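Local coordinates for protein choline kinase (Cryptosporidium parvum, PDB 3MES) that binds ADP and magnesium and probably transfers phosphate from ATP to choline and ethanolamine, at residues S177-N182 and G295-N300; R191-K194 and F199-I202; Y286-I291 and I369-W374; I291-A296 and E361-I366. One frame throughout, in Å; residues are numbered along the deposited sequence.

Interaction 1: residues S177-N182 and G295-N300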
# COMPACT_ATOMS: atom_id res chain seq x y z
N SER B 177 -4.89 -9.97 0.80
CA SER B 177 -6.30 -9.60 0.70
C SER B 177 -7.04 -10.51 -0.26
O SER B 177 -8.23 -10.78 -0.08
CB SER B 177 -6.44 -8.15 0.25
OG SER B 177 -6.27 -7.26 1.33
N LEU B 178 -6.33 -10.99 -1.28
CA LEU B 178 -6.92 -11.84 -2.30
C LEU B 178 -6.98 -13.29 -1.81
O LEU B 178 -7.90 -14.03 -2.15
CB LEU B 178 -6.09 -11.73 -3.59
CG LEU B 178 -6.56 -12.47 -4.85
CD1 LEU B 178 -5.80 -13.76 -5.05
CD2 LEU B 178 -8.08 -12.70 -4.82
N HIS B 179 -6.00 -13.67 -1.00
CA HIS B 179 -5.89 -15.04 -0.52
C HIS B 179 -7.00 -15.45 0.44
O HIS B 179 -7.42 -16.61 0.45
CB HIS B 179 -4.52 -15.26 0.13
CG HIS B 179 -3.44 -15.60 -0.84
ND1 HIS B 179 -2.32 -16.31 -0.48
CD2 HIS B 179 -3.32 -15.35 -2.17
CE1 HIS B 179 -1.55 -16.48 -1.54
NE2 HIS B 179 -2.13 -15.90 -2.58
N ILE B 180 -7.49 -14.51 1.25
CA ILE B 180 -8.44 -14.83 2.31
C ILE B 180 -9.90 -14.94 1.86
O ILE B 180 -10.75 -15.40 2.62
CB ILE B 180 -8.34 -13.83 3.48
CG1 ILE B 180 -8.45 -12.39 2.97
CG2 ILE B 180 -7.05 -14.01 4.25
CD1 ILE B 180 -9.87 -11.94 2.71
N ILE B 181 -10.19 -14.55 0.62
CA ILE B 181 -11.58 -14.51 0.15
C ILE B 181 -12.30 -15.85 0.26
O ILE B 181 -13.52 -15.88 0.47
CB ILE B 181 -11.68 -13.99 -1.30
CG1 ILE B 181 -10.97 -14.94 -2.27
CG2 ILE B 181 -11.13 -12.57 -1.40
CD1 ILE B 181 -10.91 -14.43 -3.69
N ASN B 182 -11.57 -16.95 0.12
CA ASN B 182 -12.19 -18.27 0.15
C ASN B 182 -12.51 -18.75 1.56
O ASN B 182 -13.08 -19.83 1.74
CB ASN B 182 -11.32 -19.31 -0.58
CG ASN B 182 -10.04 -19.63 0.17
OD1 ASN B 182 -9.72 -20.79 0.41
ND2 ASN B 182 -9.31 -18.59 0.55
N GLY B 295 1.78 -20.80 -0.21
CA GLY B 295 3.21 -20.80 -0.49
C GLY B 295 3.53 -20.88 -1.97
O GLY B 295 4.54 -20.33 -2.43
N ALA B 296 2.68 -21.56 -2.72
CA ALA B 296 2.86 -21.66 -4.16
C ALA B 296 2.81 -20.27 -4.80
O ALA B 296 3.69 -19.90 -5.57
CB ALA B 296 1.80 -22.57 -4.78
N ASP B 297 1.79 -19.50 -4.45
CA ASP B 297 1.58 -18.19 -5.04
C ASP B 297 2.71 -17.23 -4.67
O ASP B 297 3.18 -16.46 -5.51
CB ASP B 297 0.23 -17.61 -4.60
CG ASP B 297 -0.37 -16.70 -5.65
OD1 ASP B 297 0.09 -16.75 -6.81
OD2 ASP B 297 -1.30 -15.93 -5.33
N ILE B 298 3.13 -17.27 -3.41
CA ILE B 298 4.19 -16.39 -2.93
C ILE B 298 5.53 -16.75 -3.55
O ILE B 298 6.26 -15.87 -4.02
CB ILE B 298 4.29 -16.41 -1.39
CG1 ILE B 298 2.99 -15.88 -0.77
CG2 ILE B 298 5.48 -15.58 -0.92
CD1 ILE B 298 2.89 -16.09 0.73
N ALA B 299 5.86 -18.03 -3.57
CA ALA B 299 7.12 -18.49 -4.16
C ALA B 299 7.21 -18.12 -5.63
O ALA B 299 8.29 -17.82 -6.14
CB ALA B 299 7.29 -19.99 -3.96
N ASN B 300 6.08 -18.15 -6.33
CA ASN B 300 6.05 -17.76 -7.73
C ASN B 300 6.40 -16.29 -7.91
O ASN B 300 7.15 -15.92 -8.81
CB ASN B 300 4.70 -18.04 -8.38
CG ASN B 300 4.69 -17.71 -9.86
OD1 ASN B 300 5.24 -18.45 -10.68
ND2 ASN B 300 4.07 -16.59 -10.21
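Asp-297 OD2 is gripped by two N-H groups: across the contact by the imidazole NE2 of His-179, and from a third segment by the backbone N of His-266. The bond from His-179 NE2 to Asp-297 OD2 is 2.9 Å long and almost straight, 172° at the hydrogen. The oxygen lies in the plane of the imidazole, and ring and carboxylate are nearly coplanar, 14° apart. On the acid side the lone pair used is the anti one, which faces away from OD1, so the ring comes in past the side-chain methylene: His-179 NE2 is 3.5 Å and CE1 3.7 Å from Asp-297 CB. A chi2 of 16° keeps OD1 of the aspartate close to eclipsing its own CA and leaves OD2 on the outer side, where the imidazole arrives.

OD1 accepts the backbone N of Asn-267, and the carboxylate therefore holds two successive peptide N-H groups. His-266 and Asn-267 begin the His-Asn-Asp sequence whose Asp-268, like Gln-270 beyond it, lines the ligand pockets; this is the Brenner motif of choline kinases and related phosphotransferases. The buried aspartate recalls the helix-F aspartate of protein kinases, which likewise accepts backbone N-H groups of the catalytic loop; the two are probably equivalent. Helix 165-179 joins this network through His-179, whose ND1 is hydrogen-bonded to Tyr-337 OH of helix 327-342, and both imidazole nitrogens are thus satisfied. Such double anchoring fixes the rotation of the ring. Around the polar pair the lining is apolar: Val-263 and Ala-265 of strand 262-265 touch His-179 and Asp-297 respectively.

Interaction 2: residues R191-K194 and F199-I202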
# COMPACT_ATOMS: atom_id res chain seq x y z
N ARG B 191 -18.97 -23.40 -6.05
CA ARG B 191 -18.72 -24.23 -7.22
C ARG B 191 -17.26 -24.22 -7.66
O ARG B 191 -16.84 -25.04 -8.47
CB ARG B 191 -19.62 -23.80 -8.38
CG ARG B 191 -19.34 -22.40 -8.90
CD ARG B 191 -20.50 -21.90 -9.75
NE ARG B 191 -20.27 -20.55 -10.24
CZ ARG B 191 -20.45 -19.45 -9.51
NH1 ARG B 191 -20.87 -19.54 -8.26
NH2 ARG B 191 -20.21 -18.26 -10.04
N PHE B 192 -16.48 -23.28 -7.13
CA PHE B 192 -15.05 -23.24 -7.41
C PHE B 192 -14.33 -24.36 -6.67
O PHE B 192 -14.56 -24.57 -5.48
CB PHE B 192 -14.45 -21.88 -7.04
CG PHE B 192 -14.97 -20.74 -7.86
CD1 PHE B 192 -15.33 -20.92 -9.18
CD2 PHE B 192 -15.07 -19.47 -7.31
CE1 PHE B 192 -15.80 -19.87 -9.93
CE2 PHE B 192 -15.54 -18.41 -8.06
CZ PHE B 192 -15.90 -18.61 -9.37
N ASP B 193 -13.47 -25.07 -7.38
CA ASP B 193 -12.74 -26.19 -6.81
C ASP B 193 -12.07 -25.80 -5.50
O ASP B 193 -11.36 -24.79 -5.43
CB ASP B 193 -11.70 -26.71 -7.80
CG ASP B 193 -10.88 -27.86 -7.25
OD1 ASP B 193 -11.28 -28.45 -6.22
OD2 ASP B 193 -9.82 -28.17 -7.84
N LYS B 194 -12.29 -26.59 -4.46
CA LYS B 194 -11.70 -26.32 -3.15
C LYS B 194 -10.32 -26.98 -3.00
O LYS B 194 -9.66 -26.83 -1.98
CB LYS B 194 -12.63 -26.78 -2.03
CG LYS B 194 -13.94 -26.01 -1.96
CD LYS B 194 -14.82 -26.50 -0.82
CE LYS B 194 -16.01 -25.58 -0.59
NZ LYS B 194 -16.95 -25.58 -1.75
N PHE B 199 -0.68 -29.37 -8.59
CA PHE B 199 -0.35 -30.67 -9.19
C PHE B 199 -1.16 -30.95 -10.45
O PHE B 199 -0.60 -31.30 -11.48
CB PHE B 199 -0.53 -31.79 -8.17
CG PHE B 199 0.31 -31.62 -6.94
CD1 PHE B 199 1.69 -31.61 -7.03
CD2 PHE B 199 -0.27 -31.47 -5.69
CE1 PHE B 199 2.48 -31.45 -5.90
CE2 PHE B 199 0.50 -31.32 -4.56
CZ PHE B 199 1.88 -31.30 -4.66
N LYS B 200 -2.48 -30.80 -10.36
CA LYS B 200 -3.34 -31.00 -11.51
C LYS B 200 -2.81 -30.24 -12.72
O LYS B 200 -2.63 -30.80 -13.80
CB LYS B 200 -4.76 -30.53 -11.21
CG LYS B 200 -5.38 -31.16 -9.98
CD LYS B 200 -6.77 -30.61 -9.73
CE LYS B 200 -7.31 -31.06 -8.38
NZ LYS B 200 -8.68 -30.53 -8.14
N ARG B 201 -2.55 -28.95 -12.52
CA ARG B 201 -2.08 -28.08 -13.59
C ARG B 201 -0.77 -28.60 -14.18
O ARG B 201 -0.60 -28.61 -15.40
CB ARG B 201 -1.92 -26.65 -13.08
CG ARG B 201 -1.34 -25.68 -14.09
CD ARG B 201 -1.60 -24.24 -13.67
NE ARG B 201 -3.02 -23.90 -13.78
CZ ARG B 201 -3.56 -22.78 -13.32
NH1 ARG B 201 -2.82 -21.89 -12.69
NH2 ARG B 201 -4.86 -22.57 -13.47
N ILE B 202 0.15 -29.03 -13.32
CA ILE B 202 1.42 -29.57 -13.79
C ILE B 202 1.22 -30.81 -14.65
O ILE B 202 1.80 -30.93 -15.72
CB ILE B 202 2.37 -29.91 -12.62
CG1 ILE B 202 2.98 -28.63 -12.04
CG2 ILE B 202 3.46 -30.85 -13.08
CD1 ILE B 202 3.94 -28.87 -10.89
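Asp-193 turns its CG opposite its backbone N (chi1 178°), and Lys-200 sends its own CG opposite its carbonyl carbon (chi1 -55°) before running fully extended to NZ; the two side chains thus approach from opposite directions, and NZ reaches one carboxylate oxygen. The result is a short-range surface salt bridge, spanning seven residues, between the loop that follows helix 165-179 and the first turns of helix 198-214. It bridges a wide gap, since the nearest CA atoms, those of Asp-193 and Lys-200, are still 11.6 Å apart and almost the whole length of the lysine is needed to close it.

Lys-200 NZ meets Asp-193 OD2 at 2.6 Å, a short ion pair that is also a hydrogen bond. The ammonium group approaches on the syn side of the oxygen but stands 25° out of the carboxylate plane. The same NZ forms a second salt bridge with Glu-195 OE1, from the connecting loop, so one ammonium group is shared by two acids, which would be expected to stabilise its charge. Glu-195 also steadies the partner: its backbone N is bound by Asp-193 OD1, the two-residue side-chain-to-backbone closure of an Asx turn. That bond limits rotation of the carboxylate and leaves the other oxygen for the lysine.

The contact is exposed to solvent and lies away from the ligand sites. Phe-192 and Ile-202 beside it are buried, the one against helix 120-132, the other against helix 364-376. The grip on the carboxylate is distinctly one-sided: Asp-193 OD1 stays 3.8 Å from Lys-200 NZ.

Interaction 3: residues Y286-I291 and I369-W374. With DME (decamethonium ion), chain K; PT3 (N-propyl-tartramic acid), chain L.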
# COMPACT_ATOMS: atom_id res chain seq x y z
N TYR B 286 -5.92 -12.49 -14.21
CA TYR B 286 -6.29 -13.55 -13.28
C TYR B 286 -6.65 -14.83 -14.01
O TYR B 286 -7.39 -15.66 -13.48
CB TYR B 286 -7.48 -13.12 -12.42
CG TYR B 286 -7.26 -11.85 -11.62
CD1 TYR B 286 -6.74 -11.90 -10.33
CD2 TYR B 286 -7.57 -10.61 -12.15
CE1 TYR B 286 -6.53 -10.75 -9.60
CE2 TYR B 286 -7.36 -9.44 -11.43
CZ TYR B 286 -6.84 -9.52 -10.15
OH TYR B 286 -6.63 -8.37 -9.42
N GLU B 287 -6.12 -15.01 -15.22
CA GLU B 287 -6.48 -16.16 -16.04
C GLU B 287 -6.00 -17.50 -15.45
O GLU B 287 -6.50 -18.55 -15.83
CB GLU B 287 -5.98 -16.00 -17.48
CG GLU B 287 -4.83 -16.93 -17.85
CD GLU B 287 -4.65 -17.07 -19.36
OE1 GLU B 287 -4.44 -18.20 -19.83
OE2 GLU B 287 -4.71 -16.04 -20.07
N TYR B 288 -5.04 -17.45 -14.54
CA TYR B 288 -4.52 -18.67 -13.92
C TYR B 288 -4.92 -18.77 -12.45
O TYR B 288 -4.40 -19.61 -11.71
CB TYR B 288 -2.99 -18.74 -14.04
CG TYR B 288 -2.48 -18.68 -15.47
CD1 TYR B 288 -2.51 -19.80 -16.28
CD2 TYR B 288 -1.96 -17.51 -15.99
CE1 TYR B 288 -2.05 -19.75 -17.59
CE2 TYR B 288 -1.49 -17.45 -17.29
CZ TYR B 288 -1.53 -18.57 -18.08
OH TYR B 288 -1.07 -18.52 -19.37
N SER B 289 -5.84 -17.91 -12.03
CA SER B 289 -6.24 -17.86 -10.62
C SER B 289 -7.17 -19.01 -10.24
O SER B 289 -8.11 -19.33 -10.96
CB SER B 289 -6.88 -16.51 -10.30
OG SER B 289 -5.95 -15.46 -10.52
N ALA B 290 -6.88 -19.62 -9.09
CA ALA B 290 -7.63 -20.76 -8.59
C ALA B 290 -7.10 -21.13 -7.20
O ALA B 290 -5.99 -20.72 -6.83
CB ALA B 290 -7.50 -21.94 -9.53
N ILE B 291 -7.87 -21.89 -6.44
CA ILE B 291 -7.42 -22.30 -5.12
C ILE B 291 -6.06 -22.98 -5.23
O ILE B 291 -5.80 -23.70 -6.20
CB ILE B 291 -8.41 -23.26 -4.44
CG1 ILE B 291 -9.77 -22.57 -4.24
CG2 ILE B 291 -7.86 -23.73 -3.10
CD1 ILE B 291 -9.73 -21.43 -3.25
N ILE B 369 8.91 -25.52 -12.68
CA ILE B 369 8.42 -26.64 -13.47
C ILE B 369 7.14 -26.28 -14.21
O ILE B 369 6.98 -26.60 -15.39
CB ILE B 369 8.18 -27.89 -12.60
CG1 ILE B 369 9.49 -28.66 -12.42
CG2 ILE B 369 7.12 -28.78 -13.23
CD1 ILE B 369 9.34 -29.93 -11.61
N THR B 370 6.23 -25.60 -13.52
CA THR B 370 4.96 -25.21 -14.11
C THR B 370 5.17 -24.35 -15.35
O THR B 370 4.71 -24.69 -16.44
CB THR B 370 4.10 -24.43 -13.09
OG1 THR B 370 3.86 -25.25 -11.94
CG2 THR B 370 2.77 -24.03 -13.72
N TRP B 371 5.88 -23.24 -15.20
CA TRP B 371 6.06 -22.31 -16.30
C TRP B 371 6.99 -22.87 -17.37
O TRP B 371 6.96 -22.43 -18.52
CB TRP B 371 6.53 -20.96 -15.79
CG TRP B 371 5.49 -20.29 -14.95
CD1 TRP B 371 5.58 -19.96 -13.63
CD2 TRP B 371 4.18 -19.89 -15.37
NE1 TRP B 371 4.42 -19.36 -13.20
CE2 TRP B 371 3.54 -19.31 -14.25
CE3 TRP B 371 3.48 -19.96 -16.58
CZ2 TRP B 371 2.24 -18.81 -14.31
CZ3 TRP B 371 2.19 -19.46 -16.64
CH2 TRP B 371 1.59 -18.89 -15.51
N GLY B 372 7.81 -23.84 -16.99
CA GLY B 372 8.62 -24.57 -17.95
C GLY B 372 7.75 -25.37 -18.90
O GLY B 372 7.79 -25.18 -20.11
N LEU B 373 6.95 -26.28 -18.34
CA LEU B 373 6.04 -27.08 -19.14
C LEU B 373 5.07 -26.18 -19.91
O LEU B 373 4.76 -26.44 -21.07
CB LEU B 373 5.25 -28.04 -18.25
CG LEU B 373 6.07 -29.00 -17.39
CD1 LEU B 373 5.15 -29.86 -16.53
CD2 LEU B 373 6.99 -29.86 -18.25
N TRP B 374 4.61 -25.12 -19.25
CA TRP B 374 3.71 -24.15 -19.87
C TRP B 374 4.35 -23.53 -21.10
O TRP B 374 3.71 -23.38 -22.15
CB TRP B 374 3.36 -23.05 -18.86
CG TRP B 374 2.61 -21.89 -19.44
CD1 TRP B 374 1.25 -21.76 -19.54
CD2 TRP B 374 3.17 -20.69 -19.99
NE1 TRP B 374 0.94 -20.55 -20.12
CE2 TRP B 374 2.10 -19.88 -20.40
CE3 TRP B 374 4.48 -20.23 -20.16
CZ2 TRP B 374 2.29 -18.63 -20.98
CZ3 TRP B 374 4.67 -18.99 -20.75
CH2 TRP B 374 3.58 -18.20 -21.15
N1 DME K . 6.08 -7.23 -23.03
C2 DME K . 5.89 -8.27 -24.05
C3 DME K . 5.25 -9.51 -23.42
C4 DME K . 5.39 -10.73 -24.34
C5 DME K . 4.69 -11.96 -23.75
C6 DME K . 5.42 -12.48 -22.51
C7 DME K . 5.99 -13.89 -22.75
C8 DME K . 5.41 -14.89 -21.75
C9 DME K . 6.31 -15.05 -20.52
C10 DME K . 5.47 -15.13 -19.24
C11 DME K . 6.13 -16.06 -18.21
N12 DME K . 5.26 -16.20 -17.03
C13 DME K . 7.35 -6.51 -23.27
C14 DME K . 4.96 -6.28 -23.09
C15 DME K . 6.13 -7.86 -21.70
C16 DME K . 5.00 -14.87 -16.45
C17 DME K . 3.99 -16.82 -17.43
C18 DME K . 5.95 -17.03 -16.03
O1 PT3 L . -1.23 -13.44 -19.21
O11 PT3 L . -1.26 -14.78 -20.99
C1 PT3 L . -0.70 -13.99 -20.19
C2 PT3 L . 0.78 -13.70 -20.43
O2 PT3 L . 1.23 -14.32 -21.63
C3 PT3 L . 1.55 -14.24 -19.23
O3 PT3 L . 2.52 -15.20 -19.66
C4 PT3 L . 2.24 -13.06 -18.56
O41 PT3 L . 2.37 -13.02 -17.34
N4 PT3 L . 2.62 -12.10 -19.40
C41 PT3 L . 3.28 -10.87 -18.93
C42 PT3 L . 3.97 -10.17 -20.11
C43 PT3 L . 5.47 -10.04 -19.86
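Tyr-288 lays one face of its ring against the edge of Trp-371, whose CH2 stands 3.7 Å above the centre of the phenol ring. The pair is T-shaped, with planes at 89° and centroids 5.1 Å apart, and CG of Glu-287 covers the opposite face of the tyrosine. Trp-374 crosses Tyr-288 at about a right angle; its NE1 gives a weak hydrogen bond of 3.0 Å to Tyr-288 OH, bent to 129°. With CG of Trp-374 swung opposite its backbone N (chi1 171°), the indole turns one face to the edge of Trp-371, whose CZ3 lies over it toward the rim. Decamethonium uses the faces that result. Its N12 methyls C17 and C18 rest over one face of Trp-371, with C17 3.3 Å from Trp-371 CZ3, and C17 also lies over a face of Trp-374. The tartramic acid adds its O3 near Trp-374 CH2, at 3.5 Å. Tyr-309, Phe-389 and Tyr-394 also line the decamethonium pocket. With two tryptophan faces turned to a trimethylammonium group, the pocket resembles the aromatic box of choline-binding sites, consistent with the choline headgroup sitting here.

Interaction 4: residues I291-A296 and E361-I366; sequences INFAGA and EVFTLI
The ring of Phe-363 makes every aromatic contact here, one face against the opening turn of helix 294-303: Gly-295 CA makes a CH-pi contact, 4.3 Å from the centroid and 27° off the normal, while the backbone N of Ala-296 sits 3.4 Å above the plane toward the rim. That N-H is already directed, weakly, at the carbonyl of Phe-293, the N-cap residue. The Phe-293 and Phe-363 rings meet obliquely, planes at 55°, and the side chains cross at about a right angle.

Apolar touches fill in the rest. Phe-293 CB reaches Phe-363 CE1 at 3.5 Å, and Ala-296 CB lies 3.7 Å from Phe-363 CD1. The ring gets there because CG of Phe-363 stands opposite its own carbonyl carbon (chi1 -73°), which projects it across to the glycine.

No direct hydrogen bond links the segments; a water does so instead. It donates to Phe-363 O at 2.9 Å and to Ala-296 O at a distance so short that its exact length is doubtful.

Phe-363 falls at the junction of helices 351-362 and 364-376, and its ring packs where strand 290-293 passes into helix 294-303. Leu-198 of helix 198-214 touches both phenylalanines, Phe-260 meets the Phe-363 ring, and strand 262-265 pairs with the strand at Asn-292.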
# COMPACT_ATOMS: atom_id res chain seq x y z
N ILE B 291 -7.87 -21.89 -6.44
CA ILE B 291 -7.42 -22.30 -5.12
C ILE B 291 -6.06 -22.98 -5.23
O ILE B 291 -5.80 -23.70 -6.20
CB ILE B 291 -8.41 -23.26 -4.44
CG1 ILE B 291 -9.77 -22.57 -4.24
CG2 ILE B 291 -7.86 -23.73 -3.10
CD1 ILE B 291 -9.73 -21.43 -3.25
N ASN B 292 -5.21 -22.75 -4.24
CA ASN B 292 -3.86 -23.29 -4.27
C ASN B 292 -3.17 -23.03 -2.94
O ASN B 292 -3.64 -22.22 -2.13
CB ASN B 292 -3.06 -22.65 -5.41
CG ASN B 292 -1.76 -23.38 -5.71
OD1 ASN B 292 -1.48 -24.43 -5.14
ND2 ASN B 292 -0.97 -22.82 -6.62
N PHE B 293 -2.05 -23.72 -2.69
CA PHE B 293 -1.27 -23.48 -1.49
C PHE B 293 -0.74 -22.05 -1.49
O PHE B 293 -0.14 -21.60 -2.46
CB PHE B 293 -0.10 -24.47 -1.40
CG PHE B 293 -0.51 -25.86 -0.97
CD1 PHE B 293 -1.23 -26.06 0.19
CD2 PHE B 293 -0.16 -26.96 -1.73
CE1 PHE B 293 -1.60 -27.33 0.59
CE2 PHE B 293 -0.52 -28.24 -1.34
CZ PHE B 293 -1.25 -28.43 -0.18
N ALA B 294 -0.97 -21.33 -0.39
CA ALA B 294 -0.50 -19.95 -0.27
C ALA B 294 0.97 -19.84 -0.65
O ALA B 294 1.36 -18.90 -1.34
CB ALA B 294 -0.72 -19.44 1.15
N GLY B 295 1.78 -20.80 -0.21
CA GLY B 295 3.21 -20.80 -0.49
C GLY B 295 3.53 -20.88 -1.97
O GLY B 295 4.54 -20.33 -2.43
N ALA B 296 2.68 -21.56 -2.72
CA ALA B 296 2.86 -21.66 -4.16
C ALA B 296 2.81 -20.27 -4.80
O ALA B 296 3.69 -19.90 -5.57
CB ALA B 296 1.80 -22.57 -4.78
N GLU B 361 10.07 -21.68 0.37
CA GLU B 361 11.18 -21.96 -0.53
C GLU B 361 10.92 -23.22 -1.35
O GLU B 361 11.30 -23.31 -2.51
CB GLU B 361 12.49 -22.10 0.25
CG GLU B 361 13.09 -20.77 0.67
CD GLU B 361 13.46 -19.90 -0.52
OE1 GLU B 361 12.69 -18.96 -0.82
OE2 GLU B 361 14.50 -20.16 -1.16
N VAL B 362 10.28 -24.21 -0.72
CA VAL B 362 9.99 -25.47 -1.39
C VAL B 362 9.13 -25.25 -2.63
O VAL B 362 9.37 -25.85 -3.68
CB VAL B 362 9.26 -26.44 -0.44
CG1 VAL B 362 8.56 -27.53 -1.23
CG2 VAL B 362 10.25 -27.04 0.56
N PHE B 363 8.12 -24.39 -2.51
CA PHE B 363 7.19 -24.13 -3.60
C PHE B 363 7.84 -23.43 -4.80
O PHE B 363 7.19 -23.25 -5.83
CB PHE B 363 6.00 -23.32 -3.11
CG PHE B 363 5.03 -24.11 -2.27
CD1 PHE B 363 4.04 -24.86 -2.86
CD2 PHE B 363 5.13 -24.10 -0.89
CE1 PHE B 363 3.15 -25.59 -2.09
CE2 PHE B 363 4.24 -24.82 -0.11
CZ PHE B 363 3.25 -25.57 -0.71
N THR B 364 9.10 -23.04 -4.66
CA THR B 364 9.80 -22.37 -5.76
C THR B 364 9.99 -23.33 -6.94
O THR B 364 10.02 -22.90 -8.10
CB THR B 364 11.18 -21.83 -5.33
OG1 THR B 364 12.00 -22.90 -4.84
CG2 THR B 364 11.04 -20.77 -4.25
N LEU B 365 10.12 -24.61 -6.63
CA LEU B 365 10.31 -25.63 -7.65
C LEU B 365 9.03 -25.82 -8.45
O LEU B 365 9.06 -26.09 -9.65
CB LEU B 365 10.76 -26.95 -7.03
CG LEU B 365 11.99 -26.91 -6.11
CD1 LEU B 365 12.23 -28.27 -5.49
CD2 LEU B 365 13.23 -26.43 -6.85
N ILE B 366 7.89 -25.68 -7.78
CA ILE B 366 6.60 -25.78 -8.46
C ILE B 366 6.50 -24.74 -9.57
O ILE B 366 5.98 -25.02 -10.65
CB ILE B 366 5.43 -25.61 -7.47
CG1 ILE B 366 5.46 -26.71 -6.40
CG2 ILE B 366 4.10 -25.64 -8.21
CD1 ILE B 366 5.19 -28.10 -6.94
O HOH W 1 5.04 -21.63 -6.85

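How the interactions relate
Interactions 1, 3 and 4 are buried, whereas interaction 2 lies at the surface, and the chemistry follows: an exposed ion pair there, but inside a buried histidine-carboxylate bond, an aromatic cluster at the ligands and a phenylalanine on a helix start. Helix 294-303 serves interactions 1 and 4, which share Gly-295 and Ala-296; strand 290-293 and helix 364-376 serve 3 and 4, which share Ile-291. Interactions 1 and 3 are joined by a probable hydrogen bond between Asn-300 OD1 and Trp-371 NE1, 2.8 Å. Even the surface contact reaches inward, since Arg-201 NH1 binds Tyr-288 O at 2.9 Å and Ile-202 packs on Thr-370. Only interaction 3 directly touches decamethonium.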